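Side-chain contacts in GTPase subunit of restriction endonuclease (Thermococcus gammatolerans, PDB 6P0F), which probably recognises and binds DNA through its YTH-like N-terminal domain, as the GTPase subunit of an McrB-type restriction endonuclease: residues F20-T23 against I24-V28; N44-S47 against D48-F52; H135-I138 against N139-N142; G27-R30 against N31-E34. All blocks are in the same frame, centred on the assembly; numbering follows the deposited sequence.

How the contacts relate
Three of the contacts form one cluster and the fourth stands apart. Contact 1 closes helix 15-26 and hands G27 and V28 on to contact 4, which turns the chain away from short strand 28-29. Contact 2 brings the chain back from helix 39-45 into strand 49-55, the antiparallel neighbour of strand 28-29; its centre is about 8 Å from that of contact 4 and about 11 Å from that of contact 1. Two probable hydrogen bonds tie this cluster: V28 O to C50 N at 2.8 Å, and T23 OG1 to F52 O at 2.7 Å. Contact 3 starts helix 138-145 across the domain, its centre about 31 Å from that of contact 4.

Contact 1: F20-T23 against I24-V28; sequences FEET and ILKGV
The F20 ring takes I24 over one face, where I24 CB lies 4.0 Å from the ring centroid and 29° off the ring normal, a CH-pi contact. L25 comes obliquely instead, its CD2 3.7 Å from F20 CE2, and outside the segments the ring of F73 also meets F20, with planes about 55° apart. With CG anti to the backbone N (chi1 -179°), F20 carries its ring forward along the helix, over the next turn, and I24 CG2 comes as near as 3.4 Å to F20 CE1. Cutting F20 back to an alanine is likely to leave I24 and L25 without the surface they share and open a gap beside F73. The backbone beneath is widened: F20 O accepts from both I24 N and L25 N, and K26 N reaches E21 O at 2.9 Å, a pi-type spacing that ends as G27 leaves helical geometry with positive phi. T23 faces the sheet, its OG1 bonded to F52 O and to W115 NE1, while its CG2 lies alongside V28 CG1. On the more exposed flank, E22 and K26 run side by side. Bends at chi3 and chi4 fold the lysine back, so that NZ forms a salt bridge with E22 OE1, its exact length doubtful, and a hydrogen bond to G27 O at 2.9 Å. Helix 15-26 thus ends with I24 and L25 gathered round the F20 ring and with the K26 ammonium bonded to a carbonyl of the departing chain, the E22 carboxylate close by, which is likely to steady that exit electrostatically.

Contact 2: N44-S47 against D48-F52; sequences NCCS and DVCYF
C46 SG overlaps the side chain of C50 and is bonded to it: the SG atoms of C46 and C50 are 2.1 Å apart, a disulfide between residues only four positions apart. Its chi3 of 116° is positive, a right-handed twist opened beyond the usual 90° or so. Both cysteines hold SG anti to their own carbonyl carbon and beside the backbone N (chi1 -64° at C46), and C46 CA and C50 CA are brought to 4.8 Å from each other. The bridge thereby closes the reversal at S47 and D48, through which the chain passes from helix 39-45 into strand 49-55. No direct hydrogen bond joins the two arms; two waters do that work. One accepts from Y51 N at 2.9 Å and lies 2.8 Å from C45 O, to which it can donate. The other accepts from S47 N at 2.7 Å and lies against V49 O at a doubtfully short modelled distance, so the polar backbone of the turn is joined through solvent. At the bend D48 turns its carboxylate back on the chain, and OD1 takes the following V49 N on its anti lone pair, though the modelled separation is very short. C45, next to the bridge, makes a second disulfide to C98 of strand 91-102, and C50 N pairs with V28 on strand 28-29. Two covalent links therefore leave adjacent residues, C45 tying the helix end to a strand far along the sequence and C46 fixing the turn itself. Such cross-links restrict an unfolded chain, consistent with a stable domain in a thermophile, while the waters supply polar bonding that the disulfide cannot.

Contact 3: H135-I138 against N139-N142; sequences HHSI and NEIN
One carboxylate oxygen, E140 OE1, receives two donors from the same residue, S137, whose hydroxyl at the same time accepts from E140 N. This reciprocal pairing is a capping box at the start of helix 138-145, with S137 as the N-cap. The backbone S137 N meets the anti lone pair of E140 OE1 at 2.8 Å, almost straight at 169°. From S137 OG the donor reaches the same oxygen 24° out of the carboxylate plane, and OG in turn accepts E140 N at 2.9 Å. S137 OG can do both because it stands between its own backbone N and carbonyl carbon. Regular helical bonding then starts with I141 N to S137 O at 3.0 Å. Beside the cap, H136 crosses I141 at about a right angle, with H136 CB 3.7 Å from I141 CD1. I138 and I141 both turn to Y74 and V92, seating this first turn on strands 70-76 and 91-102. N142 is buried, its OD1 bonded to Y74 OH and its ND2 to the carbonyls of P149 and Y151. That same ND2 lies alongside the I138 side chain, 3.3 Å from I138 CG2.

Contact 4: G27-R30 against N31-E34; sequences GVKR and NELE
E34 OE1 is gripped by two nitrogens of one arginine, R30 NE at 2.6 Å and R30 NH2 at 2.8 Å. The oxygen lies in the guanidinium plane, but both donors reach it from the same face of the carboxylate, whose plane is turned 36° from that of the guanidinium. An extended chain from CG to NE takes R30 out to the acid, while a bend at chi2 (-77°) folds E34 back to meet it. The other nitrogen, R30 NH1, forms a salt bridge with D43 of helix 39-45. A methionine at R30 would probably leave both E34 and D43 without their shared positive partner and set the E34 carboxylate free to turn. The backbone turn between these groups is held at R30 O, which accepts from L33 N at 2.9 Å and from E34 N at 3.2 Å. On the other flank, E32 reaches back so that K29 N donates to E32 OE1 at 2.9 Å, from above the carboxylate plane. The E32 carboxylate then lies against V28 CB, and V28 CG2 packs crosswise on L33 CG at 4.1 Å. Altogether the turn leads out of strand 28-29 with its L33 wedged inward against C50 and F52 of strand 49-55, L42 of helix 39-45 and the F114 loop, while R30 joins it to that same helix.

Contact 1: F20-T23 against I24-V28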
loop_
_atom_site.group_PDB
_atom_site.type_symbol
_atom_site.label_atom_id
_atom_site.label_comp_id
_atom_site.label_asym_id
_atom_site.label_seq_id
_atom_site.Cartn_x
_atom_site.Cartn_y
_atom_site.Cartn_z
ATOM N N PHE A 20 -3.225 5.052 -7.332
ATOM C CA PHE A 20 -3.184 5.179 -5.868
ATOM C C PHE A 20 -4.168 6.225 -5.363
ATOM O O PHE A 20 -4.869 6.013 -4.368
ATOM C CB PHE A 20 -1.756 5.540 -5.477
ATOM C CG PHE A 20 -1.516 5.693 -4.022
ATOM C CD1 PHE A 20 -1.425 4.580 -3.204
ATOM C CD2 PHE A 20 -1.326 6.958 -3.455
ATOM C CE1 PHE A 20 -1.162 4.735 -1.831
ATOM C CE2 PHE A 20 -1.043 7.102 -2.101
ATOM C CZ PHE A 20 -0.968 5.987 -1.305
ATOM N N GLU A 21 -4.213 7.374 -6.029
ATOM C CA GLU A 21 -5.190 8.388 -5.673
ATOM C C GLU A 21 -6.605 7.839 -5.782
ATOM O O GLU A 21 -7.449 8.105 -4.925
ATOM C CB GLU A 21 -4.997 9.606 -6.582
ATOM C CG GLU A 21 -5.933 10.761 -6.288
ATOM C CD GLU A 21 -5.628 11.967 -7.176
ATOM O OE1 GLU A 21 -5.602 11.785 -8.409
ATOM O OE2 GLU A 21 -5.368 13.067 -6.639
ATOM N N GLU A 22 -6.863 7.028 -6.808
ATOM C CA GLU A 22 -8.208 6.541 -7.027
ATOM C C GLU A 22 -8.670 5.609 -5.911
ATOM O O GLU A 22 -9.780 5.756 -5.393
ATOM C CB GLU A 22 -8.304 5.843 -8.379
ATOM C CG GLU A 22 -9.694 5.330 -8.654
ATOM C CD GLU A 22 -10.667 6.455 -9.083
ATOM O OE1 GLU A 22 -11.856 6.359 -8.740
ATOM O OE2 GLU A 22 -10.206 7.394 -9.789
ATOM N N THR A 23 -7.865 4.607 -5.556
ATOM C CA THR A 23 -8.363 3.566 -4.687
ATOM C C THR A 23 -7.794 3.552 -3.283
ATOM O O THR A 23 -8.350 2.835 -2.457
ATOM C CB THR A 23 -8.150 2.174 -5.298
ATOM O OG1 THR A 23 -6.768 1.934 -5.537
ATOM C CG2 THR A 23 -8.923 2.053 -6.629
ATOM N N ILE A 24 -6.737 4.310 -2.988
ATOM C CA ILE A 24 -6.230 4.447 -1.622
ATOM C C ILE A 24 -6.550 5.809 -1.033
ATOM O O ILE A 24 -6.927 5.911 0.138
ATOM C CB ILE A 24 -4.715 4.157 -1.553
ATOM C CG1 ILE A 24 -4.451 2.683 -1.863
ATOM C CG2 ILE A 24 -4.155 4.523 -0.192
ATOM C CD1 ILE A 24 -4.985 1.736 -0.797
ATOM N N LEU A 25 -6.370 6.883 -1.789
ATOM C CA LEU A 25 -6.628 8.191 -1.206
ATOM C C LEU A 25 -8.103 8.543 -1.242
ATOM O O LEU A 25 -8.666 8.956 -0.230
ATOM C CB LEU A 25 -5.780 9.258 -1.894
ATOM C CG LEU A 25 -4.250 9.095 -1.875
ATOM C CD1 LEU A 25 -3.570 10.270 -2.514
ATOM C CD2 LEU A 25 -3.807 8.921 -0.429
ATOM N N LYS A 26 -8.770 8.329 -2.371
ATOM C CA LYS A 26 -10.198 8.559 -2.483
ATOM C C LYS A 26 -10.989 7.344 -2.031
ATOM O O LYS A 26 -11.833 7.448 -1.136
ATOM C CB LYS A 26 -10.530 8.923 -3.929
ATOM C CG LYS A 26 -11.945 9.260 -4.149
ATOM C CD LYS A 26 -12.238 9.711 -5.601
ATOM C CE LYS A 26 -11.802 8.689 -6.671
ATOM N NZ LYS A 26 -12.513 7.346 -6.587
ATOM N N GLY A 27 -10.651 6.175 -2.576
ATOM C CA GLY A 27 -11.438 4.986 -2.346
ATOM C C GLY A 27 -12.586 4.909 -3.329
ATOM O O GLY A 27 -12.869 5.844 -4.090
ATOM N N VAL A 28 -13.270 3.767 -3.307
ATOM C CA VAL A 28 -14.382 3.565 -4.229
ATOM C C VAL A 28 -15.629 3.148 -3.464
ATOM O O VAL A 28 -15.569 2.460 -2.440
ATOM C CB VAL A 28 -14.062 2.532 -5.328
ATOM C CG1 VAL A 28 -12.798 2.892 -6.094
ATOM C CG2 VAL A 28 -13.926 1.149 -4.763
#

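Contact 2: N44-S47 against D48-F52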
loop_
_atom_site.group_PDB
_atom_site.type_symbol
_atom_site.label_atom_id
_atom_site.label_comp_id
_atom_site.label_asym_id
_atom_site.label_seq_id
_atom_site.Cartn_x
_atom_site.Cartn_y
_atom_site.Cartn_z
ATOM N N ASN A 44 -16.615 -7.539 5.629
ATOM C CA ASN A 44 -15.600 -7.510 6.672
ATOM C C ASN A 44 -14.688 -6.295 6.572
ATOM O O ASN A 44 -14.126 -5.871 7.589
ATOM C CB ASN A 44 -14.773 -8.796 6.614
ATOM C CG ASN A 44 -15.495 -9.978 7.226
ATOM O OD1 ASN A 44 -16.638 -9.860 7.705
ATOM N ND2 ASN A 44 -14.856 -11.138 7.175
ATOM N N CYS A 45 -14.512 -5.724 5.369
ATOM C CA CYS A 45 -13.431 -4.778 5.141
ATOM C C CYS A 45 -13.782 -3.423 4.532
ATOM O O CYS A 45 -12.878 -2.591 4.398
ATOM C CB CYS A 45 -12.361 -5.429 4.252
ATOM S SG CYS A 45 -11.497 -6.793 5.099
ATOM N N CYS A 46 -15.009 -3.172 4.120
ATOM C CA CYS A 46 -15.387 -1.839 3.654
ATOM C C CYS A 46 -16.242 -1.207 4.744
ATOM O O CYS A 46 -17.391 -1.603 4.934
ATOM C CB CYS A 46 -16.136 -1.896 2.324
ATOM S SG CYS A 46 -15.111 -2.543 1.028
ATOM N N SER A 47 -15.662 -0.254 5.484
ATOM C CA SER A 47 -16.372 0.425 6.563
ATOM C C SER A 47 -17.382 1.433 6.023
ATOM O O SER A 47 -18.430 1.643 6.642
ATOM C CB SER A 47 -15.352 1.097 7.492
ATOM O OG SER A 47 -15.984 1.780 8.553
ATOM N N ASP A 48 -17.122 2.034 4.865
ATOM C CA ASP A 48 -18.147 2.794 4.158
ATOM C C ASP A 48 -17.823 2.713 2.673
ATOM O O ASP A 48 -18.520 2.048 1.900
ATOM C CB ASP A 48 -18.255 4.242 4.660
ATOM C CG ASP A 48 -16.907 4.904 4.966
ATOM O OD1 ASP A 48 -16.030 4.960 4.083
ATOM O OD2 ASP A 48 -16.737 5.451 6.098
ATOM N N VAL A 49 -16.757 3.375 2.269
ATOM C CA VAL A 49 -16.177 3.158 0.947
ATOM C C VAL A 49 -15.088 2.108 1.109
ATOM O O VAL A 49 -14.731 1.737 2.238
ATOM C CB VAL A 49 -15.660 4.470 0.345
ATOM C CG1 VAL A 49 -16.811 5.488 0.312
ATOM C CG2 VAL A 49 -14.524 4.993 1.123
ATOM N N CYS A 50 -14.566 1.609 0.001
ATOM C CA CYS A 50 -13.535 0.585 0.011
ATOM C C CYS A 50 -12.192 1.172 -0.404
ATOM O O CYS A 50 -12.112 1.984 -1.325
ATOM C CB CYS A 50 -13.864 -0.566 -0.942
ATOM S SG CYS A 50 -15.462 -1.354 -0.640
ATOM N N TYR A 51 -11.138 0.718 0.262
ATOM C CA TYR A 51 -9.778 1.151 -0.034
ATOM C C TYR A 51 -8.948 -0.074 -0.369
ATOM O O TYR A 51 -8.939 -1.040 0.387
ATOM C CB TYR A 51 -9.143 1.868 1.159
ATOM C CG TYR A 51 -9.888 3.111 1.559
ATOM C CD1 TYR A 51 -9.678 4.303 0.888
ATOM C CD2 TYR A 51 -10.814 3.081 2.578
ATOM C CE1 TYR A 51 -10.376 5.436 1.207
ATOM C CE2 TYR A 51 -11.520 4.234 2.933
ATOM C CZ TYR A 51 -11.282 5.408 2.239
ATOM O OH TYR A 51 -11.948 6.577 2.545
ATOM N N PHE A 52 -8.214 -0.032 -1.473
ATOM C CA PHE A 52 -7.445 -1.213 -1.832
ATOM C C PHE A 52 -6.325 -0.837 -2.795
ATOM O O PHE A 52 -6.377 0.185 -3.479
ATOM C CB PHE A 52 -8.353 -2.311 -2.426
ATOM C CG PHE A 52 -9.051 -1.938 -3.731
ATOM C CD1 PHE A 52 -10.201 -1.171 -3.724
ATOM C CD2 PHE A 52 -8.565 -2.376 -4.952
ATOM C CE1 PHE A 52 -10.828 -0.838 -4.925
ATOM C CE2 PHE A 52 -9.205 -2.048 -6.124
ATOM C CZ PHE A 52 -10.312 -1.265 -6.104
HETATM O O HOH W 1 -11.721 -1.365 2.151
HETATM O O HOH W 2 -13.652 1.164 4.474
#

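Contact 3: H135-I138 against N139-N142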
loop_
_atom_site.group_PDB
_atom_site.type_symbol
_atom_site.label_atom_id
_atom_site.label_comp_id
_atom_site.label_asym_id
_atom_site.label_seq_id
_atom_site.Cartn_x
_atom_site.Cartn_y
_atom_site.Cartn_z
ATOM N N HIS A 135 2.591 12.457 9.621
ATOM C CA HIS A 135 3.144 13.780 9.768
ATOM C C HIS A 135 4.526 13.912 9.147
ATOM O O HIS A 135 4.915 15.015 8.766
ATOM C CB HIS A 135 3.179 14.066 11.262
ATOM C CG HIS A 135 3.685 15.406 11.589
ATOM N ND1 HIS A 135 5.021 15.647 11.850
ATOM C CD2 HIS A 135 3.040 16.580 11.728
ATOM C CE1 HIS A 135 5.158 16.921 12.137
ATOM N NE2 HIS A 135 3.983 17.520 12.058
ATOM N N HIS A 136 5.230 12.811 8.960
ATOM C CA HIS A 136 6.640 12.841 8.618
ATOM C C HIS A 136 6.902 12.644 7.137
ATOM O O HIS A 136 6.120 12.008 6.426
ATOM C CB HIS A 136 7.347 11.743 9.385
ATOM C CG HIS A 136 7.066 11.758 10.845
ATOM N ND1 HIS A 136 7.760 12.567 11.714
ATOM C CD2 HIS A 136 6.156 11.085 11.591
ATOM C CE1 HIS A 136 7.301 12.383 12.939
ATOM N NE2 HIS A 136 6.340 11.479 12.894
ATOM N N SER A 137 8.045 13.186 6.698
ATOM C CA SER A 137 8.594 12.995 5.367
ATOM C C SER A 137 9.085 11.565 5.161
ATOM O O SER A 137 9.323 10.813 6.115
ATOM C CB SER A 137 9.802 13.915 5.185
ATOM O OG SER A 137 10.725 13.652 6.254
ATOM N N ILE A 138 9.338 11.228 3.895
ATOM C CA ILE A 138 10.043 9.984 3.612
ATOM C C ILE A 138 11.386 9.982 4.337
ATOM O O ILE A 138 11.815 8.961 4.885
ATOM C CB ILE A 138 10.210 9.789 2.091
ATOM C CG1 ILE A 138 8.884 9.399 1.441
ATOM C CG2 ILE A 138 11.258 8.703 1.790
ATOM C CD1 ILE A 138 8.910 9.301 -0.074
ATOM N N ASN A 139 12.088 11.111 4.329
ATOM C CA ASN A 139 13.436 11.071 4.888
ATOM C C ASN A 139 13.411 10.916 6.404
ATOM O O ASN A 139 14.263 10.209 6.960
ATOM C CB ASN A 139 14.249 12.288 4.457
ATOM C CG ASN A 139 13.474 13.551 4.488
ATOM O OD1 ASN A 139 12.542 13.746 3.695
ATOM N ND2 ASN A 139 13.841 14.434 5.407
ATOM N N GLU A 140 12.403 11.486 7.090
ATOM C CA GLU A 140 12.311 11.295 8.536
ATOM C C GLU A 140 11.939 9.853 8.878
ATOM O O GLU A 140 12.477 9.269 9.825
ATOM C CB GLU A 140 11.281 12.254 9.148
ATOM C CG GLU A 140 11.596 13.746 9.094
ATOM C CD GLU A 140 10.368 14.635 9.447
ATOM O OE1 GLU A 140 9.343 14.589 8.716
ATOM O OE2 GLU A 140 10.417 15.376 10.459
ATOM N N ILE A 141 10.990 9.264 8.142
ATOM C CA ILE A 141 10.635 7.868 8.392
ATOM C C ILE A 141 11.821 6.953 8.075
ATOM O O ILE A 141 12.125 6.018 8.826
ATOM C CB ILE A 141 9.389 7.467 7.581
ATOM C CG1 ILE A 141 8.189 8.291 8.048
ATOM C CG2 ILE A 141 9.132 5.981 7.714
ATOM C CD1 ILE A 141 7.859 8.131 9.534
ATOM N N ASN A 142 12.486 7.174 6.938
ATOM C CA ASN A 142 13.662 6.361 6.628
ATOM C C ASN A 142 14.705 6.467 7.731
ATOM O O ASN A 142 15.295 5.462 8.142
ATOM C CB ASN A 142 14.279 6.782 5.291
ATOM C CG ASN A 142 13.611 6.095 4.104
ATOM O OD1 ASN A 142 13.143 4.958 4.197
ATOM N ND2 ASN A 142 13.644 6.762 2.952
#

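Contact 4: G27-R30 against N31-E34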
loop_
_atom_site.group_PDB
_atom_site.type_symbol
_atom_site.label_atom_id
_atom_site.label_comp_id
_atom_site.label_asym_id
_atom_site.label_seq_id
_atom_site.Cartn_x
_atom_site.Cartn_y
_atom_site.Cartn_z
ATOM N N GLY A 27 -10.651 6.175 -2.576
ATOM C CA GLY A 27 -11.438 4.986 -2.346
ATOM C C GLY A 27 -12.586 4.909 -3.329
ATOM O O GLY A 27 -12.869 5.844 -4.090
ATOM N N VAL A 28 -13.270 3.767 -3.307
ATOM C CA VAL A 28 -14.382 3.565 -4.229
ATOM C C VAL A 28 -15.629 3.148 -3.464
ATOM O O VAL A 28 -15.569 2.460 -2.440
ATOM C CB VAL A 28 -14.062 2.532 -5.328
ATOM C CG1 VAL A 28 -12.798 2.892 -6.094
ATOM C CG2 VAL A 28 -13.926 1.149 -4.763
ATOM N N LYS A 29 -16.787 3.572 -3.967
ATOM C CA LYS A 29 -18.033 3.137 -3.364
ATOM C C LYS A 29 -18.120 1.620 -3.445
ATOM O O LYS A 29 -17.679 1.012 -4.418
ATOM C CB LYS A 29 -19.212 3.786 -4.083
ATOM C CG LYS A 29 -19.309 5.281 -3.816
ATOM C CD LYS A 29 -20.392 5.955 -4.647
ATOM C CE LYS A 29 -20.209 7.486 -4.637
ATOM N NZ LYS A 29 -21.183 8.204 -5.533
ATOM N N ARG A 30 -18.680 1.010 -2.411
ATOM C CA ARG A 30 -18.776 -0.447 -2.384
ATOM C C ARG A 30 -19.502 -0.989 -3.615
ATOM O O ARG A 30 -19.149 -2.063 -4.113
ATOM C CB ARG A 30 -19.504 -0.892 -1.114
ATOM C CG ARG A 30 -19.715 -2.377 -1.037
ATOM C CD ARG A 30 -20.438 -2.786 0.262
ATOM N NE ARG A 30 -20.987 -4.125 0.101
ATOM C CZ ARG A 30 -21.027 -5.037 1.056
ATOM N NH1 ARG A 30 -20.577 -4.759 2.256
ATOM N NH2 ARG A 30 -21.522 -6.230 0.799
ATOM N N ASN A 31 -20.499 -0.269 -4.130
ATOM C CA ASN A 31 -21.210 -0.788 -5.300
ATOM C C ASN A 31 -20.330 -0.921 -6.530
ATOM O O ASN A 31 -20.679 -1.693 -7.425
ATOM C CB ASN A 31 -22.444 0.088 -5.575
ATOM C CG ASN A 31 -23.479 -0.045 -4.484
ATOM O OD1 ASN A 31 -23.402 -0.944 -3.636
ATOM N ND2 ASN A 31 -24.468 0.840 -4.500
ATOM N N GLU A 32 -19.205 -0.189 -6.615
ATOM C CA GLU A 32 -18.281 -0.341 -7.725
ATOM C C GLU A 32 -17.589 -1.700 -7.709
ATOM O O GLU A 32 -17.055 -2.125 -8.739
ATOM C CB GLU A 32 -17.249 0.803 -7.734
ATOM C CG GLU A 32 -17.870 2.229 -7.659
ATOM C CD GLU A 32 -16.814 3.368 -7.687
ATOM O OE1 GLU A 32 -16.791 4.259 -6.752
ATOM O OE2 GLU A 32 -16.011 3.373 -8.658
ATOM N N LEU A 33 -17.594 -2.403 -6.575
ATOM C CA LEU A 33 -16.957 -3.709 -6.470
ATOM C C LEU A 33 -17.944 -4.864 -6.364
ATOM O O LEU A 33 -17.530 -6.020 -6.513
ATOM C CB LEU A 33 -16.032 -3.761 -5.241
ATOM C CG LEU A 33 -14.864 -2.773 -5.237
ATOM C CD1 LEU A 33 -14.089 -2.849 -3.914
ATOM C CD2 LEU A 33 -13.979 -3.037 -6.398
ATOM N N GLU A 34 -19.195 -4.583 -6.008
ATOM C CA GLU A 34 -20.205 -5.621 -5.891
ATOM C C GLU A 34 -20.336 -6.337 -7.227
ATOM O O GLU A 34 -20.274 -5.716 -8.288
ATOM C CB GLU A 34 -21.540 -5.017 -5.468
ATOM C CG GLU A 34 -21.574 -4.606 -3.999
ATOM C CD GLU A 34 -21.755 -5.754 -3.019
ATOM O OE1 GLU A 34 -22.031 -5.484 -1.819
ATOM O OE2 GLU A 34 -21.588 -6.921 -3.433
#